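Local coordinates for surface presentation of antigens protein spaK (Salmonella typhimurium, PDB 2FM8), which chaperones the type III secretion effectors SopA, SopE, SopE2 and SipA, storing them in the bacterial cytoplasm in a secretion-competent state, at residues G87-G92 with L98-L103; V52-Q57 with N120-Y125; A7-S12 with E113-A118; I33-D36 with S42-I45. One frame throughout, in Å; residues are numbered along the deposited sequence.

Contact 1: G87-G92 with L98-L103; sequences GQLLLG and LTLKAL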
# COMPACT_ATOMS: atom_id res chain seq x y z
N GLY A 87 -15.52 -11.83 -7.76
CA GLY A 87 -14.63 -12.99 -7.73
C GLY A 87 -13.41 -12.83 -6.84
O GLY A 87 -12.43 -13.55 -6.99
N GLN A 88 -13.49 -11.91 -5.88
CA GLN A 88 -12.37 -11.56 -5.07
C GLN A 88 -12.73 -11.03 -3.68
O GLN A 88 -13.62 -10.20 -3.53
CB GLN A 88 -11.52 -10.51 -5.83
CG GLN A 88 -10.08 -10.77 -5.76
CD GLN A 88 -9.25 -9.89 -6.68
OE1 GLN A 88 -8.80 -10.33 -7.75
NE2 GLN A 88 -9.00 -8.66 -6.24
N LEU A 89 -12.03 -11.54 -2.66
CA LEU A 89 -12.08 -10.96 -1.32
C LEU A 89 -11.46 -9.57 -1.32
O LEU A 89 -10.63 -9.25 -2.18
CB LEU A 89 -11.34 -11.84 -0.31
CG LEU A 89 -11.92 -13.26 -0.10
CD1 LEU A 89 -10.99 -14.21 0.57
CD2 LEU A 89 -13.19 -13.18 0.70
N LEU A 90 -11.88 -8.74 -0.37
CA LEU A 90 -11.43 -7.34 -0.23
C LEU A 90 -10.74 -7.20 1.10
O LEU A 90 -11.00 -7.95 2.04
CB LEU A 90 -12.63 -6.36 -0.27
CG LEU A 90 -13.51 -6.42 -1.52
CD1 LEU A 90 -14.66 -5.46 -1.46
CD2 LEU A 90 -12.71 -6.15 -2.79
N LEU A 91 -9.85 -6.23 1.19
CA LEU A 91 -9.17 -5.89 2.43
C LEU A 91 -9.53 -4.48 2.85
O LEU A 91 -9.46 -3.57 2.07
CB LEU A 91 -7.66 -5.98 2.26
CG LEU A 91 -7.14 -7.37 1.97
CD1 LEU A 91 -5.69 -7.28 1.48
CD2 LEU A 91 -7.23 -8.28 3.18
N GLY A 92 -9.89 -4.31 4.10
CA GLY A 92 -10.02 -2.99 4.69
C GLY A 92 -9.29 -2.94 6.02
O GLY A 92 -8.39 -3.73 6.29
N LEU A 98 -6.15 -4.95 10.07
CA LEU A 98 -6.52 -5.36 8.74
C LEU A 98 -7.79 -6.22 8.77
O LEU A 98 -7.93 -7.11 9.62
CB LEU A 98 -5.40 -6.14 8.09
CG LEU A 98 -5.56 -6.40 6.59
CD1 LEU A 98 -5.45 -5.11 5.79
CD2 LEU A 98 -4.44 -7.37 6.18
N THR A 99 -8.67 -5.98 7.81
CA THR A 99 -9.95 -6.69 7.73
C THR A 99 -10.07 -7.46 6.41
O THR A 99 -9.74 -6.96 5.33
CB THR A 99 -11.09 -5.67 7.93
OG1 THR A 99 -10.98 -5.15 9.28
CG2 THR A 99 -12.42 -6.33 7.85
N LEU A 100 -10.50 -8.72 6.51
CA LEU A 100 -10.79 -9.53 5.34
C LEU A 100 -12.30 -9.49 5.14
O LEU A 100 -13.05 -9.74 6.08
CB LEU A 100 -10.34 -10.98 5.55
CG LEU A 100 -10.58 -11.94 4.37
CD1 LEU A 100 -9.68 -11.50 3.18
CD2 LEU A 100 -10.31 -13.39 4.78
N LYS A 101 -12.75 -9.23 3.92
CA LYS A 101 -14.18 -8.96 3.68
C LYS A 101 -14.63 -9.66 2.41
O LYS A 101 -13.92 -9.62 1.39
CB LYS A 101 -14.46 -7.46 3.46
CG LYS A 101 -13.87 -6.51 4.45
CD LYS A 101 -14.42 -5.07 4.23
CE LYS A 101 -13.91 -4.36 2.99
NZ LYS A 101 -14.44 -2.88 2.83
N ALA A 102 -15.82 -10.23 2.46
CA ALA A 102 -16.48 -10.79 1.30
C ALA A 102 -17.83 -10.10 1.11
O ALA A 102 -18.68 -10.13 2.02
CB ALA A 102 -16.68 -12.27 1.50
N LEU A 103 -18.00 -9.43 -0.02
CA LEU A 103 -19.30 -8.97 -0.44
C LEU A 103 -19.91 -10.15 -1.14
O LEU A 103 -19.55 -10.48 -2.25
CB LEU A 103 -19.18 -7.77 -1.40
CG LEU A 103 -20.47 -7.25 -2.02
CD1 LEU A 103 -21.41 -6.81 -0.94
CD2 LEU A 103 -20.19 -6.10 -2.97
O HOH W 1 -15.76 -9.27 -2.06

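Contact 2: V52-Q57 with N120-Y125; sequences VWIWAQ and NGFYNY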
# COMPACT_ATOMS: atom_id res chain seq x y z
N VAL A 52 -25.02 -8.31 1.53
CA VAL A 52 -24.56 -9.17 2.61
C VAL A 52 -23.03 -9.24 2.65
O VAL A 52 -22.39 -9.62 1.68
CB VAL A 52 -25.16 -10.56 2.51
CG1 VAL A 52 -24.61 -11.44 3.62
CG2 VAL A 52 -26.68 -10.46 2.62
N TRP A 53 -22.46 -8.86 3.79
CA TRP A 53 -21.04 -8.91 4.01
C TRP A 53 -20.63 -9.95 5.07
O TRP A 53 -21.25 -10.07 6.14
CB TRP A 53 -20.55 -7.55 4.50
CG TRP A 53 -20.56 -6.45 3.50
CD1 TRP A 53 -21.58 -5.60 3.26
CD2 TRP A 53 -19.48 -6.05 2.64
NE1 TRP A 53 -21.23 -4.70 2.31
CE2 TRP A 53 -19.94 -4.94 1.91
CE3 TRP A 53 -18.18 -6.50 2.43
CZ2 TRP A 53 -19.14 -4.29 0.96
CZ3 TRP A 53 -17.38 -5.86 1.48
CH2 TRP A 53 -17.86 -4.76 0.76
N ILE A 54 -19.57 -10.69 4.77
CA ILE A 54 -18.90 -11.54 5.77
C ILE A 54 -17.52 -10.93 5.96
O ILE A 54 -16.84 -10.63 4.96
CB ILE A 54 -18.77 -13.00 5.27
CG1 ILE A 54 -20.13 -13.61 4.98
CG2 ILE A 54 -18.02 -13.90 6.28
CD1 ILE A 54 -20.02 -14.90 4.12
N TRP A 55 -17.10 -10.73 7.20
CA TRP A 55 -15.77 -10.17 7.41
C TRP A 55 -15.17 -10.58 8.74
O TRP A 55 -15.84 -11.16 9.58
CB TRP A 55 -15.79 -8.65 7.27
CG TRP A 55 -16.21 -7.88 8.47
CD1 TRP A 55 -15.39 -7.31 9.44
CD2 TRP A 55 -17.54 -7.55 8.84
NE1 TRP A 55 -16.15 -6.65 10.37
CE2 TRP A 55 -17.47 -6.79 10.04
CE3 TRP A 55 -18.78 -7.81 8.27
CZ2 TRP A 55 -18.59 -6.29 10.67
CZ3 TRP A 55 -19.89 -7.32 8.90
CH2 TRP A 55 -19.80 -6.56 10.08
N ALA A 56 -13.88 -10.32 8.87
CA ALA A 56 -13.13 -10.59 10.08
C ALA A 56 -11.97 -9.61 10.18
O ALA A 56 -11.29 -9.35 9.19
CB ALA A 56 -12.60 -12.01 10.08
N GLN A 57 -11.76 -9.07 11.37
CA GLN A 57 -10.49 -8.41 11.70
C GLN A 57 -9.39 -9.42 11.90
O GLN A 57 -9.62 -10.49 12.46
CB GLN A 57 -10.64 -7.55 12.95
CG GLN A 57 -11.54 -6.37 12.72
CD GLN A 57 -11.79 -5.60 14.00
OE1 GLN A 57 -11.11 -5.83 15.01
NE2 GLN A 57 -12.74 -4.67 13.97
N ASN A 120 -18.14 -21.49 4.97
CA ASN A 120 -17.04 -22.43 5.15
C ASN A 120 -15.84 -22.02 4.29
O ASN A 120 -14.69 -22.18 4.70
CB ASN A 120 -17.50 -23.84 4.80
CG ASN A 120 -18.37 -24.45 5.90
OD1 ASN A 120 -17.86 -24.79 6.97
ND2 ASN A 120 -19.65 -24.56 5.64
N GLY A 121 -16.13 -21.49 3.10
CA GLY A 121 -15.10 -20.97 2.24
C GLY A 121 -14.39 -19.78 2.89
O GLY A 121 -13.17 -19.68 2.88
N PHE A 122 -15.17 -18.88 3.47
CA PHE A 122 -14.62 -17.76 4.22
C PHE A 122 -13.77 -18.25 5.37
O PHE A 122 -12.69 -17.75 5.58
CB PHE A 122 -15.69 -16.80 4.73
CG PHE A 122 -15.11 -15.51 5.25
CD1 PHE A 122 -14.97 -14.41 4.43
CD2 PHE A 122 -14.68 -15.41 6.57
CE1 PHE A 122 -14.39 -13.23 4.90
CE2 PHE A 122 -14.13 -14.23 7.05
CZ PHE A 122 -13.98 -13.14 6.21
N TYR A 123 -14.26 -19.22 6.12
CA TYR A 123 -13.43 -19.85 7.17
C TYR A 123 -12.05 -20.30 6.66
O TYR A 123 -11.02 -20.04 7.30
CB TYR A 123 -14.19 -21.04 7.80
CG TYR A 123 -13.48 -21.69 8.94
CD1 TYR A 123 -13.66 -21.25 10.25
CD2 TYR A 123 -12.61 -22.75 8.72
CE1 TYR A 123 -12.98 -21.84 11.31
CE2 TYR A 123 -11.92 -23.36 9.80
CZ TYR A 123 -12.12 -22.90 11.08
OH TYR A 123 -11.46 -23.49 12.15
N ASN A 124 -12.04 -21.03 5.55
CA ASN A 124 -10.81 -21.48 4.95
C ASN A 124 -9.85 -20.30 4.67
O ASN A 124 -8.66 -20.33 5.02
CB ASN A 124 -11.10 -22.16 3.60
CG ASN A 124 -11.56 -23.58 3.72
OD1 ASN A 124 -11.47 -24.22 4.76
ND2 ASN A 124 -12.07 -24.09 2.61
N TYR A 125 -10.37 -19.25 4.05
CA TYR A 125 -9.52 -18.08 3.77
C TYR A 125 -9.11 -17.35 5.01
O TYR A 125 -8.01 -16.83 5.09
CB TYR A 125 -10.19 -17.10 2.82
CG TYR A 125 -10.37 -17.62 1.43
CD1 TYR A 125 -9.29 -17.76 0.55
CD2 TYR A 125 -11.63 -17.93 0.98
CE1 TYR A 125 -9.52 -18.21 -0.78
CE2 TYR A 125 -11.86 -18.39 -0.29
CZ TYR A 125 -10.83 -18.54 -1.15
OH TYR A 125 -11.18 -19.01 -2.41

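Contact 3: A7-S12 with E113-A118; sequences AELVRS and EKFSTA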
# COMPACT_ATOMS: atom_id res chain seq x y z
N ALA A 7 -30.60 -13.94 9.82
CA ALA A 7 -30.56 -14.89 10.93
C ALA A 7 -30.99 -16.28 10.46
O ALA A 7 -30.34 -17.28 10.80
CB ALA A 7 -31.44 -14.42 12.10
N GLU A 8 -32.05 -16.37 9.67
CA GLU A 8 -32.52 -17.68 9.26
C GLU A 8 -31.59 -18.33 8.25
O GLU A 8 -31.40 -19.56 8.27
CB GLU A 8 -33.97 -17.66 8.77
CG GLU A 8 -35.02 -17.64 9.90
CD GLU A 8 -34.68 -18.54 11.15
OE1 GLU A 8 -34.42 -19.77 10.99
OE2 GLU A 8 -34.69 -17.99 12.29
N LEU A 9 -30.99 -17.50 7.41
CA LEU A 9 -29.96 -17.98 6.50
C LEU A 9 -28.74 -18.55 7.26
O LEU A 9 -28.27 -19.65 6.93
CB LEU A 9 -29.51 -16.85 5.56
CG LEU A 9 -28.89 -17.33 4.25
CD1 LEU A 9 -29.86 -18.22 3.48
CD2 LEU A 9 -28.45 -16.13 3.40
N VAL A 10 -28.25 -17.80 8.24
CA VAL A 10 -27.10 -18.20 9.05
C VAL A 10 -27.42 -19.50 9.82
O VAL A 10 -26.63 -20.44 9.83
CB VAL A 10 -26.70 -17.06 10.01
CG1 VAL A 10 -25.75 -17.55 11.09
CG2 VAL A 10 -26.06 -15.90 9.23
N ARG A 11 -28.60 -19.54 10.44
CA ARG A 11 -29.01 -20.70 11.24
C ARG A 11 -29.03 -21.96 10.34
O ARG A 11 -28.50 -23.03 10.68
CB ARG A 11 -30.37 -20.39 11.90
CG ARG A 11 -30.93 -21.51 12.71
CD ARG A 11 -32.23 -21.13 13.54
NE ARG A 11 -31.87 -20.56 14.86
CZ ARG A 11 -31.90 -19.26 15.19
NH1 ARG A 11 -32.31 -18.32 14.33
NH2 ARG A 11 -31.51 -18.90 16.42
N SER A 12 -29.57 -21.80 9.15
CA SER A 12 -29.66 -22.89 8.21
C SER A 12 -28.30 -23.36 7.69
O SER A 12 -28.06 -24.57 7.61
CB SER A 12 -30.53 -22.46 7.04
OG SER A 12 -30.79 -23.59 6.25
N GLU A 113 -27.66 -24.24 2.06
CA GLU A 113 -26.54 -25.01 1.51
C GLU A 113 -25.57 -24.10 0.77
O GLU A 113 -24.35 -24.23 0.93
CB GLU A 113 -27.02 -26.13 0.58
CG GLU A 113 -27.66 -27.29 1.33
CD GLU A 113 -28.26 -28.35 0.42
OE1 GLU A 113 -28.75 -29.37 0.97
OE2 GLU A 113 -28.24 -28.19 -0.84
N LYS A 114 -26.12 -23.19 -0.03
CA LYS A 114 -25.35 -22.20 -0.75
C LYS A 114 -24.63 -21.22 0.22
O LYS A 114 -23.44 -20.93 0.06
CB LYS A 114 -26.22 -21.44 -1.77
CG LYS A 114 -26.39 -22.14 -3.17
CD LYS A 114 -25.16 -21.98 -4.06
CE LYS A 114 -25.26 -22.70 -5.46
NZ LYS A 114 -24.14 -22.30 -6.44
N PHE A 115 -25.34 -20.73 1.24
CA PHE A 115 -24.71 -19.82 2.17
C PHE A 115 -23.63 -20.52 3.01
O PHE A 115 -22.63 -19.91 3.34
CB PHE A 115 -25.72 -19.08 3.05
CG PHE A 115 -25.14 -17.88 3.74
CD1 PHE A 115 -24.56 -16.85 3.01
CD2 PHE A 115 -25.13 -17.79 5.14
CE1 PHE A 115 -24.01 -15.74 3.63
CE2 PHE A 115 -24.59 -16.69 5.79
CZ PHE A 115 -24.01 -15.67 5.04
N SER A 116 -23.85 -21.80 3.32
CA SER A 116 -22.87 -22.64 4.00
C SER A 116 -21.58 -22.74 3.21
O SER A 116 -20.52 -22.70 3.78
CB SER A 116 -23.43 -24.04 4.28
OG SER A 116 -22.61 -24.79 5.16
N THR A 117 -21.69 -22.85 1.89
CA THR A 117 -20.51 -22.86 1.03
C THR A 117 -19.70 -21.57 1.19
O THR A 117 -18.47 -21.60 1.29
CB THR A 117 -20.91 -23.06 -0.45
OG1 THR A 117 -21.44 -24.40 -0.60
CG2 THR A 117 -19.73 -22.86 -1.40
N ALA A 118 -20.41 -20.44 1.21
CA ALA A 118 -19.77 -19.15 1.42
C ALA A 118 -19.13 -19.06 2.81
O ALA A 118 -18.01 -18.57 2.93
CB ALA A 118 -20.78 -18.01 1.24

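Contact 4: I33-D36 with S42-I45; sequences IVLD and SICI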
# COMPACT_ATOMS: atom_id res chain seq x y z
N ILE A 33 -24.24 -10.38 13.19
CA ILE A 33 -24.11 -11.72 13.75
C ILE A 33 -22.61 -12.04 13.83
O ILE A 33 -21.86 -11.75 12.90
CB ILE A 33 -24.82 -12.75 12.87
CG1 ILE A 33 -26.31 -12.46 12.86
CG2 ILE A 33 -24.58 -14.17 13.37
CD1 ILE A 33 -27.06 -13.26 11.86
N VAL A 34 -22.20 -12.60 14.96
CA VAL A 34 -20.80 -12.89 15.22
C VAL A 34 -20.64 -14.38 15.52
O VAL A 34 -21.35 -14.91 16.39
CB VAL A 34 -20.24 -12.04 16.38
CG1 VAL A 34 -18.76 -12.36 16.60
CG2 VAL A 34 -20.40 -10.57 16.09
N LEU A 35 -19.75 -15.04 14.78
CA LEU A 35 -19.31 -16.42 15.07
C LEU A 35 -17.94 -16.40 15.74
O LEU A 35 -16.94 -16.07 15.09
CB LEU A 35 -19.18 -17.23 13.77
CG LEU A 35 -20.28 -17.11 12.70
CD1 LEU A 35 -19.99 -18.10 11.61
CD2 LEU A 35 -21.63 -17.35 13.28
N ASP A 36 -17.91 -16.70 17.04
CA ASP A 36 -16.64 -16.84 17.75
C ASP A 36 -16.08 -18.23 17.46
O ASP A 36 -16.84 -19.19 17.35
CB ASP A 36 -16.80 -16.67 19.27
CG ASP A 36 -17.27 -15.27 19.66
OD1 ASP A 36 -16.63 -14.27 19.24
OD2 ASP A 36 -18.29 -15.18 20.40
N SER A 42 -12.98 -13.89 15.17
CA SER A 42 -14.40 -14.03 14.94
C SER A 42 -14.85 -13.58 13.53
O SER A 42 -14.33 -12.64 12.94
CB SER A 42 -15.17 -13.30 16.04
OG SER A 42 -14.77 -13.78 17.32
N ILE A 43 -15.83 -14.32 12.99
CA ILE A 43 -16.47 -14.00 11.73
C ILE A 43 -17.76 -13.19 11.98
O ILE A 43 -18.63 -13.60 12.78
CB ILE A 43 -16.76 -15.28 10.96
CG1 ILE A 43 -15.44 -16.01 10.68
CG2 ILE A 43 -17.58 -14.98 9.68
CD1 ILE A 43 -15.59 -17.38 10.00
N CYS A 44 -17.86 -12.04 11.32
CA CYS A 44 -19.03 -11.18 11.38
C CYS A 44 -19.81 -11.29 10.09
O CYS A 44 -19.24 -11.37 9.00
CB CYS A 44 -18.65 -9.72 11.62
SG CYS A 44 -17.66 -9.44 13.11
N ILE A 45 -21.13 -11.31 10.24
CA ILE A 45 -22.04 -11.33 9.13
C ILE A 45 -23.00 -10.16 9.26
O ILE A 45 -23.64 -9.98 10.31
CB ILE A 45 -22.84 -12.62 9.05
CG1 ILE A 45 -21.89 -13.82 9.08
CG2 ILE A 45 -23.71 -12.59 7.77
CD1 ILE A 45 -22.41 -15.00 9.71

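Contact 1: G87-G92 with L98-L103
The antiparallel hairpin of strands 90-94 and 97-103 is pinned here by the pairs L90-K101 and G92-T99, both hydrogen-bonded, with the non-hydrogen-bonded pair L91-L100 between them. The segment axes approach to 4.6 Å and run at 148° to each other. L90 N reaches K101 O at 2.8 Å, nearly straight at hydrogen (173°) and in the carbonyl plane. At the turn end, T99 N lies 2.7 Å from G92 O but stands well above that carbonyl's plane, so this oxygen is not met on a lone pair. L98 CD1 also comes to 3.3 Å from G92 O.

Leucines zip one face. L100 has CG anti to its backbone N (chi1 -179°), which brings CD1 between its cross-strand neighbours: 3.9 Å from L89 CB and 4.0 Å from L91 CD2. L89 CD2 extends the row to A102 CB at 3.7 Å. On the other face the K101 chain, bent at chi3, lays CE 4.0 Å from L90 CB.

Beyond L89 the direct backbone bonding gives way to a water that donates to Q88 O and accepts from L103 N. L89 and L100 touch side chains of helix 112-132, while L90 packs on L90 of the second subunit. The arrangement is that of a hairpin at one edge of this chain's sheet in the alpha/beta fold of dimeric type III secretion chaperones, its outer strand serving the subunit interface.

Contact 2: V52-Q57 with N120-Y125
F122 of helix 112-132 points its side chain at strand 51-57 and lays one ring face over I54. Its CB is the first atom to touch, 4.0 Å from I54 CG2. With CG anti to the backbone N (chi1 -168°), the ring is carried off the helix and down to the strand. CG then meets the same methyl at 3.5 Å, and CD1 and CD2 flank it at nearly equal range. I54 CG2 stands 3.4 Å above the ring plane, over its middle and 14° off the normal, which makes this a CH-pi interaction.

Farther out the ring meets backbone atoms as well as the A56 methyl. CE1 lies 3.6 Å from I54 O, CE2 is 4.1 Å from A56 CB, and CZ at the tip rests 3.7 Å from W55 CA. The outer half of the ring thus spans from I54 to A56, with CZ by the backbone of W55 between them; the CB of W55 is directed to the other side of the sheet.

The I54 and F122 side chains lie alongside one another, pointing opposite ways, while the strand and helix axes, 9.8 Å apart, run 25° from parallel. That separation is bridged by apolar groups. F115 and L119 of the same helix also touch I54, and L126 touches A56. On the opposite side of the sheet, W53 and W55 pack against apolar side chains from the chain of another protein in the assembly. A long helix laid on a central strand through a row of apolar side chains, F122 among them, is the helix-on-sheet packing of the alpha/beta chaperone fold.

Contact 3: A7-S12 with E113-A118
One face of the F115 ring takes the L9 side chain, and V10 reaches the ring obliquely near CE2. L9 CD2 sits 3.8 Å above the ring plane, offset toward the rim and not over the centre. It lies 4.0 Å from the ring centroid and 22° off the normal, which is CH-pi geometry. The closest ring atom to this methyl is F115 CG, at 3.8 Å, with CD1 a little farther, so the overlap falls on the part of the ring nearest its own backbone. L9 CG helps fill the same region, lying 3.8 Å from F115 CB.

The far end of the ring belongs to V10, whose CG2 meets F115 CE2 at 3.8 Å. Both L9 and F115 carry CG anti to the backbone N (chi1 -156° and -164°), and the two side chains cross at about a right angle. The phenyl group is touched by two successive residues of helix 6-17: the first lies over its face and the second approaches its outer end.

This is a helix-helix contact joining the N-terminal helix to the early turns of helix 112-132, on the side of the antiparallel sheet where both helices lie. I45 of strand 43-48 meets both V10 and F115, making the sheet the third wall of the apolar cluster, and L109 touches both L9 and F115. Polar groups work beside the cluster. S116 OG is hydrogen-bonded to A13 O and S17 OG, tying the two helices together one and two turns farther along helix 6-17. Away from the interface, R11 NH1 makes a salt bridge to E8 OE2 at 3.2 Å within helix 6-17, in which the hydrogen bond is weak.

Contact 4: I33-D36 with S42-I45
D36 and S42 meet at the turn end of the hairpin, where S42 OG donates to D36 OD1 at 2.7 Å. The serine comes in on the anti lone pair of OD1, the one directed away from the other carboxylate oxygen. The D36 carboxylate is brought there by a first torsion that sets CG beside the backbone N (chi1 -64°), although the CB of D36 leans away from the opposite segment. S42 adds an apolar touch as well, its CB lying 3.8 Å from V34 CG1.

What holds these residues in line is the backbone pairing behind them. I33-I45 and L35-I43 are hydrogen-bonded antiparallel pairs, with V34-C44 the non-hydrogen-bonded pair in between. L35 N to I43 O is short at 2.7 Å, close to straight (172°) and in the carbonyl plane. I45 N reaches I33 O at 2.8 Å, also in plane, whereas I43 N approaches L35 O with a modest tilt. The face bearing I33, L35, I43 and I45 is wholly aliphatic: L35 CB and I43 CB are 4.2 Å apart, as are L35 CG and I45 CD1. V34 CG2 and C44 SG touch on the reverse face.

Outside the hairpin, the other carboxylate oxygen, D36 OD2, forms a salt bridge with a basic side chain from the chain of another protein in the assembly, and residues 33-36 pair antiparallel with a strand of that chain, extending the sheet across the interface. Within the subunit, I43 and I45 lie under helix 112-132, I33 and I45 meet V10 of helix 6-17, and C44 bonds through its backbone to W55 of strand 51-57.

The centre of contact 2 lies about 2 Å from the centre of the chain and that of contact 3 about 12 Å, yet every touching residue of both is buried. Contacts 1 and 4, hairpins on opposite sides of the chain's centre, are mostly buried but include partly exposed residues: G92 and K101; D36, S42 and C44. Backbone hydrogen bonds dominate the hairpins, whereas contacts 2 and 3 are apolar, each built on a phenylalanine of helix 112-132. Strand 51-57 joins the hairpins into one sheet, with probable hydrogen bonds from A102 to I54 and from C44 to W55. The outer strands face different partners, the second subunit at contact 1 and another protein at contact 4.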